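Local coordinates for ArtJ (Geobacillus stearothermophilus, PDB 2PVU), which binds arginine, lysine or histidine as the solute receptor that probably delivers them to the ABC transporter Art(MP)2, at residues K43-D49 with D81-I87. Residues are numbered along the deposited sequence; the frame is centred on the assembly and turned at random.
Sequences KVVVGTD and DYELKNI
Lys-43 reaches across to Asp-81 just before strands 44-48 and 82-86 pair. Its CB lies 3.9 Å from Tyr-82 CA, CG passes CB of Asp-81, CD is modelled too close to Glu-83 CG to be trusted, CE has Glu-83 OE2 and Asp-81 OD2 for neighbours, and a bend at the last torsion (chi4 2°) turns NZ back to Asp-81 OD2, 3.5 Å away in a long salt bridge. An alanine here would probably leave the Asp-81 carboxylate without this positive mate. From there the parallel strands are stitched by alternating backbone bonds, beginning with Val-44 N to Asp-81 O (2.8 Å) and ending with Ile-87 N to Thr-48 O. Toward helix 66-78, Val-46 CG2 meets the Tyr-82 ring obliquely at CD1 (4.0 Å), while its CG1 touches Leu-84 CD1. With CG opposite its own backbone N (chi1 176°), Leu-84 brings CD1 within 3.8 Å of Thr-48 CG2 as well; Thr-48 OG1 is bonded to Ile-105 O. On the other face Ile-87 CD1 lies 4.1 Å from Gly-47 CA, where a CB would clash with it. At the C-terminal ends one water donates to Asp-49 OD1 (2.7 Å) and Asn-86 OD1, the latter also accepting from Ala-50 N; Asp-49 OD2 is hydrogen-bonded to Gln-153 NE2. Joined through helix 66-78, the strands form a beta-alpha-beta crossover; Asp-49, just after strand 44-48, lines the lysine pocket, as in family 3 solute-binding proteins.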
loop_
_atom_site.group_PDB
_atom_site.type_symbol
_atom_site.label_atom_id
_atom_site.label_comp_id
_atom_site.label_asym_id
_atom_site.label_seq_id
_atom_site.Cartn_x
_atom_site.Cartn_y
_atom_site.Cartn_z
ATOM N N LYS A 43 4.830 2.180 -24.182
ATOM C CA LYS A 43 3.854 2.102 -23.140
ATOM C C LYS A 43 4.408 2.816 -21.925
ATOM O O LYS A 43 5.625 2.828 -21.682
ATOM C CB LYS A 43 3.597 0.634 -22.792
ATOM C CG LYS A 43 2.892 -0.183 -23.929
ATOM C CD LYS A 43 2.812 -1.662 -23.509
ATOM C CE LYS A 43 1.957 -2.587 -24.425
ATOM N NZ LYS A 43 1.411 -1.868 -25.585
ATOM N N VAL A 44 3.504 3.346 -21.118
ATOM C CA VAL A 44 3.885 3.794 -19.794
ATOM C C VAL A 44 4.307 2.574 -18.962
ATOM O O VAL A 44 3.610 1.552 -18.936
ATOM C CB VAL A 44 2.700 4.501 -19.070
ATOM C CG1 VAL A 44 3.137 4.930 -17.665
ATOM C CG2 VAL A 44 2.245 5.688 -19.907
ATOM N N VAL A 45 5.445 2.689 -18.282
ATOM C CA VAL A 45 5.944 1.597 -17.469
ATOM C C VAL A 45 5.508 1.863 -16.047
ATOM O O VAL A 45 5.989 2.829 -15.402
ATOM C CB VAL A 45 7.487 1.475 -17.543
ATOM C CG1 VAL A 45 7.993 0.335 -16.659
ATOM C CG2 VAL A 45 7.913 1.267 -19.005
ATOM N N VAL A 46 4.655 0.977 -15.522
ATOM C CA VAL A 46 4.119 1.180 -14.174
ATOM C C VAL A 46 4.684 0.091 -13.252
ATOM O O VAL A 46 4.558 -1.079 -13.563
ATOM C CB VAL A 46 2.549 1.110 -14.134
ATOM C CG1 VAL A 46 2.044 1.509 -12.718
ATOM C CG2 VAL A 46 1.907 1.990 -15.198
ATOM N N GLY A 47 5.354 0.481 -12.168
ATOM C CA GLY A 47 5.881 -0.503 -11.203
ATOM C C GLY A 47 5.011 -0.711 -9.984
ATOM O O GLY A 47 4.244 0.175 -9.577
ATOM N N THR A 48 5.179 -1.875 -9.352
ATOM C CA THR A 48 4.436 -2.233 -8.142
ATOM C C THR A 48 5.207 -3.304 -7.374
ATOM O O THR A 48 6.147 -3.929 -7.908
ATOM C CB THR A 48 3.004 -2.734 -8.479
ATOM O OG1 THR A 48 2.174 -2.737 -7.296
ATOM C CG2 THR A 48 3.008 -4.157 -9.128
ATOM N N ASP A 49 4.816 -3.475 -6.106
ATOM C CA ASP A 49 5.362 -4.534 -5.218
ATOM C C ASP A 49 4.227 -5.506 -5.048
ATOM O O ASP A 49 3.409 -5.310 -4.133
ATOM C CB ASP A 49 5.779 -3.905 -3.869
ATOM C CG ASP A 49 6.018 -4.938 -2.769
ATOM O OD1 ASP A 49 6.512 -6.045 -3.135
ATOM O OD2 ASP A 49 5.713 -4.648 -1.584
ATOM N N ASP A 81 -1.623 3.804 -22.988
ATOM C CA ASP A 81 -1.166 2.421 -22.999
ATOM C C ASP A 81 -0.098 2.222 -21.951
ATOM O O ASP A 81 0.757 3.082 -21.770
ATOM C CB ASP A 81 -0.539 2.086 -24.329
ATOM C CG ASP A 81 -1.105 0.840 -24.910
ATOM O OD1 ASP A 81 -1.382 0.881 -26.125
ATOM O OD2 ASP A 81 -1.303 -0.148 -24.157
ATOM N N TYR A 82 -0.126 1.071 -21.291
ATOM C CA TYR A 82 0.744 0.821 -20.150
ATOM C C TYR A 82 1.042 -0.669 -19.944
ATOM O O TYR A 82 0.379 -1.572 -20.540
ATOM C CB TYR A 82 0.140 1.444 -18.856
ATOM C CG TYR A 82 -0.947 0.593 -18.270
ATOM C CD1 TYR A 82 -0.692 -0.265 -17.194
ATOM C CD2 TYR A 82 -2.243 0.612 -18.817
ATOM C CE1 TYR A 82 -1.702 -1.081 -16.683
ATOM C CE2 TYR A 82 -3.261 -0.188 -18.300
ATOM C CZ TYR A 82 -2.975 -1.034 -17.243
ATOM O OH TYR A 82 -3.960 -1.857 -16.740
ATOM N N GLU A 83 2.070 -0.913 -19.137
ATOM C CA GLU A 83 2.478 -2.248 -18.710
ATOM C C GLU A 83 2.645 -2.146 -17.216
ATOM O O GLU A 83 3.188 -1.144 -16.710
ATOM C CB GLU A 83 3.842 -2.600 -19.294
ATOM C CG GLU A 83 3.847 -2.782 -20.814
ATOM C CD GLU A 83 5.244 -3.101 -21.354
ATOM O OE1 GLU A 83 6.098 -3.483 -20.523
ATOM O OE2 GLU A 83 5.478 -2.957 -22.588
ATOM N N LEU A 84 2.179 -3.168 -16.501
ATOM C CA LEU A 84 2.352 -3.215 -15.045
ATOM C C LEU A 84 3.382 -4.298 -14.689
ATOM O O LEU A 84 3.240 -5.444 -15.117
ATOM C CB LEU A 84 1.013 -3.474 -14.334
ATOM C CG LEU A 84 1.125 -3.640 -12.826
ATOM C CD1 LEU A 84 1.644 -2.308 -12.146
ATOM C CD2 LEU A 84 -0.227 -4.057 -12.287
ATOM N N LYS A 85 4.425 -3.907 -13.964
ATOM C CA LYS A 85 5.548 -4.801 -13.643
ATOM C C LYS A 85 5.749 -4.956 -12.137
ATOM O O LYS A 85 5.802 -3.956 -11.396
ATOM C CB LYS A 85 6.833 -4.285 -14.295
ATOM C CG LYS A 85 6.884 -4.616 -15.832
ATOM C CD LYS A 85 7.991 -3.889 -16.550
ATOM C CE LYS A 85 8.518 -4.692 -17.750
ATOM N NZ LYS A 85 7.439 -5.125 -18.728
ATOM N N ASN A 86 5.910 -6.208 -11.679
ATOM C CA ASN A 86 6.202 -6.418 -10.266
ATOM C C ASN A 86 7.692 -6.266 -10.060
ATOM O O ASN A 86 8.483 -7.203 -10.324
ATOM C CB ASN A 86 5.702 -7.796 -9.813
ATOM C CG ASN A 86 6.071 -8.132 -8.374
ATOM O OD1 ASN A 86 6.242 -7.259 -7.533
ATOM N ND2 ASN A 86 6.220 -9.434 -8.096
ATOM N N ILE A 87 8.107 -5.097 -9.614
ATOM C CA ILE A 87 9.525 -4.885 -9.435
ATOM C C ILE A 87 10.012 -4.892 -8.008
ATOM O O ILE A 87 11.241 -4.901 -7.773
ATOM C CB ILE A 87 10.036 -3.647 -10.181
ATOM C CG1 ILE A 87 9.245 -2.413 -9.780
ATOM C CG2 ILE A 87 9.978 -3.917 -11.708
ATOM C CD1 ILE A 87 9.860 -1.097 -10.335
HETATM O O HOH W 1 7.116 -7.977 -4.926
#